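Local coordinates for argonaute (Methanocaldococcus jannaschii, PDB 5G5S), which uses short single-stranded DNA guides to bind and slice complementary target DNA and may thereby defend the cell against invading genetic elements, at residues Asn13-Ile17 against Ile287-Ala291; Thr331-Tyr337 against Thr475-Ile480; Asp500-Asp506 against Gly519-Asp525. The contacts are given in a common frame with arbitrary orientation. Numbering follows the deposited sequence.

The three contacts lie well apart in the bilobal argonaute chain. Interaction 1 joins a short N-terminal strand to helix 280-293, interaction 2 fastens a loop to helix 473-485 of the Mid domain, and interaction 3 pairs two strands of the PIWI sheet. Centres of interactions 2 and 3 are about 28 Å apart, whereas those of 1 and 2 are separated by about 46 Å; no two share an element. All are largely buried, but interaction 2 reaches the surface at Tyr337. Side chains dominate interactions 1 and 2: in each an aromatic ring lies against a helix. Interaction 1 adds one side-chain hydrogen bond, interaction 2 one from a backbone NH and one between hydroxyls. Interaction 3 relies on backbone hydrogen bonding and carries the presumed catalytic Asp506.

Interaction 1: Asn13-Ile17 against Ile287-Ala291; sequences NAYKI and INEIA. With MG (magnesium ion), chain B.
A short strand near the N-terminus, paired in an antiparallel sheet with strand 150-163, packs here on helix 280-293 from far along the chain, with one tyrosine spanning the gap. Residues 14-16 are extended; residues 287-291 are helical. Their axes run 10.4 Å apart at 23°, nearly parallel, and the nearest CA atoms are Asn13 with Ile287 (7.1 Å) and Tyr15 with Ala291 (7.5 Å). Asn13 brings CB to 4.2 Å from Ile287 CG2, while its ND2 is hydrogen-bonded to the Leu155 and Lys604 carbonyls and its OD1 to Lys606 N. Ala14 points away from the helix. Tyr15, rotamer m, points toward it: Ala291 CB lies over one ring face, 3.8 Å from the centroid, in a CH-pi contact, and Tyr15 CE1 meets Ile287 CG2 at 3.7 Å. At the ring edge Tyr15 OH donates a 2.7 Å hydrogen bond to Asn288 OD1. The helix also contributes to a metal site completed by Leu294, Ile297 and Asn299: Ala291 O binds the magnesium ion at 2.3 Å.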
loop_
_atom_site.group_PDB
_atom_site.type_symbol
_atom_site.label_atom_id
_atom_site.label_comp_id
_atom_site.label_asym_id
_atom_site.label_seq_id
_atom_site.Cartn_x
_atom_site.Cartn_y
_atom_site.Cartn_z
ATOM N N ASN A 13 -0.232 -22.127 0.660
ATOM C CA ASN A 13 1.129 -22.487 0.248
ATOM C C ASN A 13 2.090 -22.821 1.432
ATOM O O ASN A 13 3.243 -22.371 1.452
ATOM C CB ASN A 13 1.708 -21.382 -0.667
ATOM C CG ASN A 13 1.915 -20.034 0.001
ATOM O OD1 ASN A 13 1.241 -19.661 0.963
ATOM N ND2 ASN A 13 2.892 -19.300 -0.471
ATOM N N ALA A 14 1.613 -23.625 2.395
ATOM C CA ALA A 14 2.399 -24.078 3.554
ATOM C C ALA A 14 2.596 -25.587 3.433
ATOM O O ALA A 14 1.614 -26.320 3.273
ATOM C CB ALA A 14 1.679 -23.742 4.854
ATOM N N TYR A 15 3.856 -26.045 3.447
ATOM C CA TYR A 15 4.177 -27.471 3.304
ATOM C C TYR A 15 4.999 -27.925 4.501
ATOM O O TYR A 15 5.985 -27.265 4.854
ATOM C CB TYR A 15 4.927 -27.748 1.984
ATOM C CG TYR A 15 4.213 -27.210 0.764
ATOM C CD1 TYR A 15 4.312 -25.865 0.407
ATOM C CD2 TYR A 15 3.408 -28.034 -0.017
ATOM C CE1 TYR A 15 3.605 -25.350 -0.677
ATOM C CE2 TYR A 15 2.712 -27.533 -1.117
ATOM C CZ TYR A 15 2.803 -26.187 -1.432
ATOM O OH TYR A 15 2.099 -25.684 -2.489
ATOM N N LYS A 16 4.584 -29.049 5.124
ATOM C CA LYS A 16 5.218 -29.612 6.308
ATOM C C LYS A 16 6.663 -29.999 6.078
ATOM O O LYS A 16 6.949 -30.803 5.189
ATOM C CB LYS A 16 4.412 -30.803 6.878
ATOM N N ILE A 17 7.575 -29.408 6.878
ATOM C CA ILE A 17 9.011 -29.705 6.839
ATOM C C ILE A 17 9.203 -31.084 7.478
ATOM O O ILE A 17 8.676 -31.341 8.562
ATOM C CB ILE A 17 9.862 -28.610 7.554
ATOM C CG1 ILE A 17 9.665 -27.210 6.904
ATOM C CG2 ILE A 17 11.361 -28.991 7.604
ATOM C CD1 ILE A 17 9.886 -26.057 7.863
ATOM N N ILE A 287 3.080 -24.012 -7.442
ATOM C CA ILE A 287 3.752 -24.092 -6.129
ATOM C C ILE A 287 3.960 -25.560 -5.739
ATOM O O ILE A 287 5.074 -25.938 -5.385
ATOM C CB ILE A 287 3.083 -23.254 -4.991
ATOM C CG1 ILE A 287 2.753 -21.779 -5.399
ATOM C CG2 ILE A 287 3.902 -23.313 -3.692
ATOM C CD1 ILE A 287 3.863 -20.861 -5.730
ATOM N N ASN A 288 2.903 -26.383 -5.885
ATOM C CA ASN A 288 2.901 -27.836 -5.626
ATOM C C ASN A 288 3.994 -28.560 -6.429
ATOM O O ASN A 288 4.630 -29.465 -5.893
ATOM C CB ASN A 288 1.515 -28.441 -5.918
ATOM C CG ASN A 288 0.439 -28.086 -4.904
ATOM O OD1 ASN A 288 0.705 -27.621 -3.794
ATOM N ND2 ASN A 288 -0.810 -28.329 -5.250
ATOM N N GLU A 289 4.262 -28.103 -7.681
ATOM C CA GLU A 289 5.325 -28.652 -8.534
ATOM C C GLU A 289 6.733 -28.394 -7.986
ATOM O O GLU A 289 7.599 -29.258 -8.124
ATOM C CB GLU A 289 5.196 -28.177 -9.994
ATOM C CG GLU A 289 4.242 -29.022 -10.819
ATOM C CD GLU A 289 4.446 -30.525 -10.721
ATOM O OE1 GLU A 289 5.570 -31.004 -11.000
ATOM O OE2 GLU A 289 3.486 -31.217 -10.316
ATOM N N ILE A 290 6.953 -27.227 -7.349
ATOM C CA ILE A 290 8.229 -26.866 -6.721
ATOM C C ILE A 290 8.368 -27.663 -5.418
ATOM O O ILE A 290 9.468 -28.119 -5.098
ATOM C CB ILE A 290 8.364 -25.330 -6.504
ATOM C CG1 ILE A 290 8.385 -24.576 -7.850
ATOM C CG2 ILE A 290 9.613 -24.979 -5.674
ATOM C CD1 ILE A 290 7.992 -23.086 -7.756
ATOM N N ALA A 291 7.239 -27.836 -4.685
ATOM C CA ALA A 291 7.149 -28.601 -3.438
ATOM C C ALA A 291 7.516 -30.057 -3.659
ATOM O O ALA A 291 8.183 -30.644 -2.808
ATOM C CB ALA A 291 5.745 -28.517 -2.874
HETATM MG MG MG B . 8.476 -32.400 -1.293
#

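Interaction 2: Thr331-Tyr337 against Thr475-Ile480; sequences TLFTWIY and TNNLLI
Phe333 forms the apolar centre, its ring laid on helix residues 475-480. In rotamer m it receives Leu479 CB over one face, 3.6 Å from the centroid and 9° off the normal, a CH-pi contact, and its CE2 lies 4.0 Å from Ile480 CG1. Leu332 CD2 (4.0 Å from Ile480 CG1) and Ile336 CG1 (3.8 Å from Leu479 CD1) extend this patch. Phe333 and Asn476 approach to 5.0 Å between CA atoms, and there Asn476, chi1 t, accepts a hydrogen bond at OD1 from Phe333 N (2.7 Å). Its ND2 is hydrogen-bonded to Thr329 O, so one amide holds the loop at two points. Residues 334-337 have helical backbone angles, and Thr334 OG1 donates a 2.8 Å hydrogen bond to Thr331 O within the loop. At the outer edge Tyr337 OH and Thr475 OG1 share a 2.8 Å hydrogen bond. The loop, between strands 323-326 and 357-365, is thus fixed to Mid-domain helix 473-485, whose Gln481 interacts with guide DNA, while Ile336 and Thr475 also touch helix 372-390.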
loop_
_atom_site.group_PDB
_atom_site.type_symbol
_atom_site.label_atom_id
_atom_site.label_comp_id
_atom_site.label_asym_id
_atom_site.label_seq_id
_atom_site.Cartn_x
_atom_site.Cartn_y
_atom_site.Cartn_z
ATOM N N THR A 331 -25.941 1.092 -5.326
ATOM C CA THR A 331 -27.264 1.711 -5.450
ATOM C C THR A 331 -27.330 3.108 -4.793
ATOM O O THR A 331 -28.429 3.618 -4.571
ATOM C CB THR A 331 -28.364 0.786 -4.894
ATOM O OG1 THR A 331 -28.115 0.541 -3.510
ATOM C CG2 THR A 331 -28.511 -0.523 -5.681
ATOM N N LEU A 332 -26.168 3.727 -4.489
ATOM C CA LEU A 332 -26.137 5.048 -3.853
ATOM C C LEU A 332 -26.717 6.167 -4.733
ATOM O O LEU A 332 -27.411 7.051 -4.222
ATOM C CB LEU A 332 -24.711 5.391 -3.388
ATOM C CG LEU A 332 -24.563 6.410 -2.254
ATOM C CD1 LEU A 332 -25.147 5.888 -0.965
ATOM C CD2 LEU A 332 -23.109 6.714 -2.007
ATOM N N PHE A 333 -26.432 6.115 -6.050
ATOM C CA PHE A 333 -26.886 7.104 -7.031
ATOM C C PHE A 333 -27.702 6.473 -8.162
ATOM O O PHE A 333 -27.674 6.964 -9.290
ATOM C CB PHE A 333 -25.702 7.920 -7.583
ATOM C CG PHE A 333 -24.937 8.701 -6.541
ATOM C CD1 PHE A 333 -25.331 9.986 -6.184
ATOM C CD2 PHE A 333 -23.811 8.160 -5.931
ATOM C CE1 PHE A 333 -24.614 10.712 -5.227
ATOM C CE2 PHE A 333 -23.100 8.885 -4.973
ATOM C CZ PHE A 333 -23.506 10.155 -4.628
ATOM N N THR A 334 -28.448 5.402 -7.861
ATOM C CA THR A 334 -29.310 4.745 -8.845
ATOM C C THR A 334 -30.517 5.634 -9.213
ATOM O O THR A 334 -31.045 5.529 -10.322
ATOM C CB THR A 334 -29.649 3.316 -8.421
ATOM O OG1 THR A 334 -29.775 3.274 -6.997
ATOM C CG2 THR A 334 -28.586 2.314 -8.871
ATOM N N TRP A 335 -30.877 6.567 -8.297
ATOM C CA TRP A 335 -31.934 7.568 -8.428
ATOM C C TRP A 335 -31.618 8.648 -9.484
ATOM O O TRP A 335 -32.495 9.448 -9.826
ATOM C CB TRP A 335 -32.279 8.194 -7.064
ATOM C CG TRP A 335 -31.092 8.697 -6.297
ATOM C CD1 TRP A 335 -30.368 8.013 -5.363
ATOM C CD2 TRP A 335 -30.488 9.991 -6.406
ATOM N NE1 TRP A 335 -29.353 8.805 -4.877
ATOM C CE2 TRP A 335 -29.400 10.024 -5.502
ATOM C CE3 TRP A 335 -30.759 11.133 -7.182
ATOM C CZ2 TRP A 335 -28.584 11.155 -5.350
ATOM C CZ3 TRP A 335 -29.948 12.248 -7.036
ATOM C CH2 TRP A 335 -28.872 12.251 -6.134
ATOM N N ILE A 336 -30.376 8.656 -10.008
ATOM C CA ILE A 336 -29.941 9.577 -11.065
ATOM C C ILE A 336 -30.671 9.203 -12.362
ATOM O O ILE A 336 -31.174 10.088 -13.046
ATOM C CB ILE A 336 -28.380 9.589 -11.203
ATOM C CG1 ILE A 336 -27.692 10.171 -9.933
ATOM C CG2 ILE A 336 -27.880 10.263 -12.503
ATOM C CD1 ILE A 336 -27.686 11.688 -9.748
ATOM N N TYR A 337 -30.765 7.897 -12.666
ATOM C CA TYR A 337 -31.449 7.387 -13.859
ATOM C C TYR A 337 -32.868 6.928 -13.507
ATOM O O TYR A 337 -33.829 7.481 -14.038
ATOM C CB TYR A 337 -30.645 6.247 -14.522
ATOM C CG TYR A 337 -29.308 6.670 -15.100
ATOM C CD1 TYR A 337 -28.173 6.747 -14.301
ATOM C CD2 TYR A 337 -29.169 6.942 -16.459
ATOM C CE1 TYR A 337 -26.940 7.126 -14.829
ATOM C CE2 TYR A 337 -27.936 7.311 -17.001
ATOM C CZ TYR A 337 -26.824 7.407 -16.180
ATOM O OH TYR A 337 -25.606 7.773 -16.702
ATOM N N THR A 475 -21.581 5.739 -13.645
ATOM C CA THR A 475 -22.073 7.041 -13.195
ATOM C C THR A 475 -22.129 7.059 -11.666
ATOM O O THR A 475 -21.652 8.013 -11.050
ATOM C CB THR A 475 -23.405 7.377 -13.866
ATOM O OG1 THR A 475 -23.213 7.388 -15.279
ATOM C CG2 THR A 475 -23.951 8.722 -13.424
ATOM N N ASN A 476 -22.681 5.980 -11.073
ATOM C CA ASN A 476 -22.783 5.757 -9.635
ATOM C C ASN A 476 -21.365 5.770 -9.008
ATOM O O ASN A 476 -21.143 6.496 -8.039
ATOM C CB ASN A 476 -23.513 4.429 -9.361
ATOM C CG ASN A 476 -23.625 4.055 -7.901
ATOM O OD1 ASN A 476 -24.458 4.586 -7.160
ATOM N ND2 ASN A 476 -22.814 3.102 -7.467
ATOM N N ASN A 477 -20.398 5.040 -9.618
ATOM C CA ASN A 477 -19.013 4.982 -9.147
ATOM C C ASN A 477 -18.275 6.304 -9.285
ATOM O O ASN A 477 -17.431 6.619 -8.451
ATOM C CB ASN A 477 -18.238 3.859 -9.828
ATOM C CG ASN A 477 -18.647 2.479 -9.389
ATOM O OD1 ASN A 477 -19.272 2.284 -8.344
ATOM N ND2 ASN A 477 -18.280 1.486 -10.176
ATOM N N LEU A 478 -18.587 7.067 -10.330
ATOM C CA LEU A 478 -17.988 8.373 -10.574
ATOM C C LEU A 478 -18.453 9.344 -9.504
ATOM O O LEU A 478 -17.633 10.074 -8.961
ATOM C CB LEU A 478 -18.344 8.892 -11.987
ATOM C CG LEU A 478 -17.908 10.327 -12.329
ATOM C CD1 LEU A 478 -16.386 10.464 -12.323
ATOM C CD2 LEU A 478 -18.511 10.787 -13.658
ATOM N N LEU A 479 -19.761 9.338 -9.189
ATOM C CA LEU A 479 -20.334 10.198 -8.158
ATOM C C LEU A 479 -19.822 9.856 -6.766
ATOM O O LEU A 479 -19.534 10.781 -6.012
ATOM C CB LEU A 479 -21.873 10.266 -8.232
ATOM C CG LEU A 479 -22.437 11.025 -9.446
ATOM C CD1 LEU A 479 -23.936 10.841 -9.564
ATOM C CD2 LEU A 479 -22.074 12.519 -9.396
ATOM N N ILE A 480 -19.615 8.542 -6.460
ATOM C CA ILE A 480 -19.050 8.071 -5.188
ATOM C C ILE A 480 -17.660 8.691 -4.992
ATOM O O ILE A 480 -17.367 9.240 -3.926
ATOM C CB ILE A 480 -18.997 6.511 -5.103
ATOM C CG1 ILE A 480 -20.412 5.917 -4.919
ATOM C CG2 ILE A 480 -18.056 6.056 -3.959
ATOM C CD1 ILE A 480 -20.547 4.471 -5.287
#

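Interaction 3: Asp500-Asp506 against Gly519-Asp525; sequences DYIMGLD and GCTVVYD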
loop_
_atom_site.group_PDB
_atom_site.type_symbol
_atom_site.label_atom_id
_atom_site.label_comp_id
_atom_site.label_asym_id
_atom_site.label_seq_id
_atom_site.Cartn_x
_atom_site.Cartn_y
_atom_site.Cartn_z
ATOM N N ASP A 500 -12.384 4.971 19.755
ATOM C CA ASP A 500 -12.697 6.380 19.545
ATOM C C ASP A 500 -12.090 6.786 18.191
ATOM O O ASP A 500 -12.728 7.495 17.422
ATOM C CB ASP A 500 -12.112 7.235 20.678
ATOM C CG ASP A 500 -12.778 6.991 22.016
ATOM O OD1 ASP A 500 -13.859 7.562 22.249
ATOM O OD2 ASP A 500 -12.220 6.228 22.827
ATOM N N TYR A 501 -10.869 6.286 17.904
ATOM C CA TYR A 501 -10.125 6.509 16.669
ATOM C C TYR A 501 -9.480 5.250 16.164
ATOM O O TYR A 501 -8.993 4.430 16.942
ATOM C CB TYR A 501 -9.007 7.558 16.853
ATOM C CG TYR A 501 -9.481 8.911 17.325
ATOM C CD1 TYR A 501 -10.476 9.607 16.633
ATOM C CD2 TYR A 501 -8.895 9.531 18.428
ATOM C CE1 TYR A 501 -10.915 10.860 17.065
ATOM C CE2 TYR A 501 -9.309 10.792 18.853
ATOM C CZ TYR A 501 -10.326 11.449 18.173
ATOM O OH TYR A 501 -10.747 12.691 18.586
ATOM N N ILE A 502 -9.480 5.109 14.847
ATOM C CA ILE A 502 -8.781 4.086 14.094
ATOM C C ILE A 502 -7.881 4.932 13.210
ATOM O O ILE A 502 -8.373 5.803 12.475
ATOM C CB ILE A 502 -9.692 3.113 13.326
ATOM C CG1 ILE A 502 -10.459 2.210 14.331
ATOM C CG2 ILE A 502 -8.838 2.280 12.324
ATOM C CD1 ILE A 502 -11.721 1.538 13.773
ATOM N N MET A 503 -6.557 4.778 13.404
ATOM C CA MET A 503 -5.591 5.614 12.729
ATOM C C MET A 503 -4.668 4.808 11.821
ATOM O O MET A 503 -3.965 3.913 12.277
ATOM C CB MET A 503 -4.815 6.453 13.758
ATOM C CG MET A 503 -5.657 7.500 14.464
ATOM S SD MET A 503 -4.650 8.495 15.589
ATOM C CE MET A 503 -5.869 9.619 16.262
ATOM N N GLY A 504 -4.733 5.114 10.535
ATOM C CA GLY A 504 -3.899 4.513 9.512
ATOM C C GLY A 504 -2.618 5.301 9.427
ATOM O O GLY A 504 -2.647 6.522 9.318
ATOM N N LEU A 505 -1.493 4.621 9.529
ATOM C CA LEU A 505 -0.215 5.299 9.547
ATOM C C LEU A 505 0.727 4.740 8.516
ATOM O O LEU A 505 0.817 3.533 8.357
ATOM C CB LEU A 505 0.383 5.203 10.986
ATOM C CG LEU A 505 1.776 5.788 11.251
ATOM C CD1 LEU A 505 1.815 7.287 11.006
ATOM C CD2 LEU A 505 2.218 5.488 12.656
ATOM N N ASP A 506 1.410 5.636 7.800
ATOM C CA ASP A 506 2.449 5.352 6.821
ATOM C C ASP A 506 3.578 6.359 7.083
ATOM O O ASP A 506 3.314 7.548 7.257
ATOM C CB ASP A 506 1.929 5.457 5.383
ATOM C CG ASP A 506 2.920 4.936 4.345
ATOM O OD1 ASP A 506 3.940 5.628 4.086
ATOM O OD2 ASP A 506 2.677 3.844 3.787
ATOM N N GLY A 519 5.567 11.444 7.114
ATOM C CA GLY A 519 4.427 10.552 7.118
ATOM C C GLY A 519 3.063 11.195 7.137
ATOM O O GLY A 519 2.909 12.401 6.926
ATOM N N CYS A 520 2.061 10.354 7.382
ATOM C CA CYS A 520 0.665 10.744 7.403
ATOM C C CYS A 520 -0.097 9.807 8.280
ATOM O O CYS A 520 0.180 8.613 8.294
ATOM C CB CYS A 520 0.094 10.752 5.981
ATOM S SG CYS A 520 -1.664 11.183 5.875
ATOM N N THR A 521 -1.087 10.350 8.984
ATOM C CA THR A 521 -2.049 9.609 9.784
ATOM C C THR A 521 -3.427 9.960 9.210
ATOM O O THR A 521 -3.751 11.142 9.038
ATOM C CB THR A 521 -1.930 9.937 11.291
ATOM O OG1 THR A 521 -0.634 9.552 11.745
ATOM C CG2 THR A 521 -2.957 9.191 12.135
ATOM N N VAL A 522 -4.208 8.938 8.869
ATOM C CA VAL A 522 -5.583 9.137 8.432
ATOM C C VAL A 522 -6.446 8.698 9.612
ATOM O O VAL A 522 -6.393 7.546 10.025
ATOM C CB VAL A 522 -5.951 8.531 7.050
ATOM C CG1 VAL A 522 -7.420 8.767 6.720
ATOM C CG2 VAL A 522 -5.092 9.157 5.962
ATOM N N VAL A 523 -7.113 9.669 10.242
ATOM C CA VAL A 523 -7.923 9.465 11.435
ATOM C C VAL A 523 -9.383 9.172 11.097
ATOM O O VAL A 523 -10.060 9.987 10.479
ATOM C CB VAL A 523 -7.772 10.662 12.419
ATOM C CG1 VAL A 523 -8.528 10.408 13.723
ATOM C CG2 VAL A 523 -6.301 10.986 12.695
ATOM N N TYR A 524 -9.863 8.009 11.538
ATOM C CA TYR A 524 -11.241 7.567 11.390
ATOM C C TYR A 524 -11.904 7.549 12.750
ATOM O O TYR A 524 -11.266 7.181 13.727
ATOM C CB TYR A 524 -11.300 6.163 10.762
ATOM C CG TYR A 524 -11.237 6.173 9.252
ATOM C CD1 TYR A 524 -10.123 6.681 8.583
ATOM C CD2 TYR A 524 -12.273 5.657 8.490
ATOM C CE1 TYR A 524 -10.061 6.698 7.192
ATOM C CE2 TYR A 524 -12.219 5.661 7.097
ATOM C CZ TYR A 524 -11.108 6.179 6.455
ATOM O OH TYR A 524 -11.044 6.192 5.090
ATOM N N ASP A 525 -13.184 7.923 12.816
ATOM C CA ASP A 525 -13.923 7.872 14.073
ATOM C C ASP A 525 -14.606 6.507 14.230
ATOM O O ASP A 525 -14.434 5.636 13.368
ATOM C CB ASP A 525 -14.907 9.057 14.210
ATOM C CG ASP A 525 -16.042 9.143 13.198
ATOM O OD1 ASP A 525 -16.281 8.150 12.475
ATOM O OD2 ASP A 525 -16.726 10.186 13.167
#
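Strands 501-506 and 519-525 run antiparallel, their axes 4.6 Å apart and 162° between directions. Three hydrogen-bonded pairs carry the ladder: Ile502 with Tyr524 (Ile502 N to Tyr524 O 3.0 Å, Tyr524 N to Ile502 O 2.8 Å), Gly504 with Val522 (Gly504 N to Val522 O 3.0 Å, Val522 N to Gly504 O 2.9 Å) and Asp506 with Cys520. The last is looser, with Asp506 N to Cys520 O at 3.3 Å. Between them lie the non-hydrogen-bonded pairs Met503-Val523 and Leu505-Thr521, where CA-H...O contacts such as Thr521 CA to Gly504 O (3.2 Å) add to the pairing. One face of the sheet bears Tyr501, Met503, Leu505, Thr521 and Val523; Val523 CG1 touches both Tyr501 CD1 (3.6 Å) and Met503 CE (3.8 Å), and helix 547-556 packs on Met503, Leu505 and Thr521. The other bears Ile502, Asp506, Cys520, Val522 and Tyr524, with helix 684-697 against Cys520 and Tyr524. Strand 566-571 continues the sheet parallel to 501-506. This hairpin opens the RNase H-like fold of PIWI, placing Asp506 at the strand end close to Asp690 and Asp572, the probable metal-binding catalytic residues.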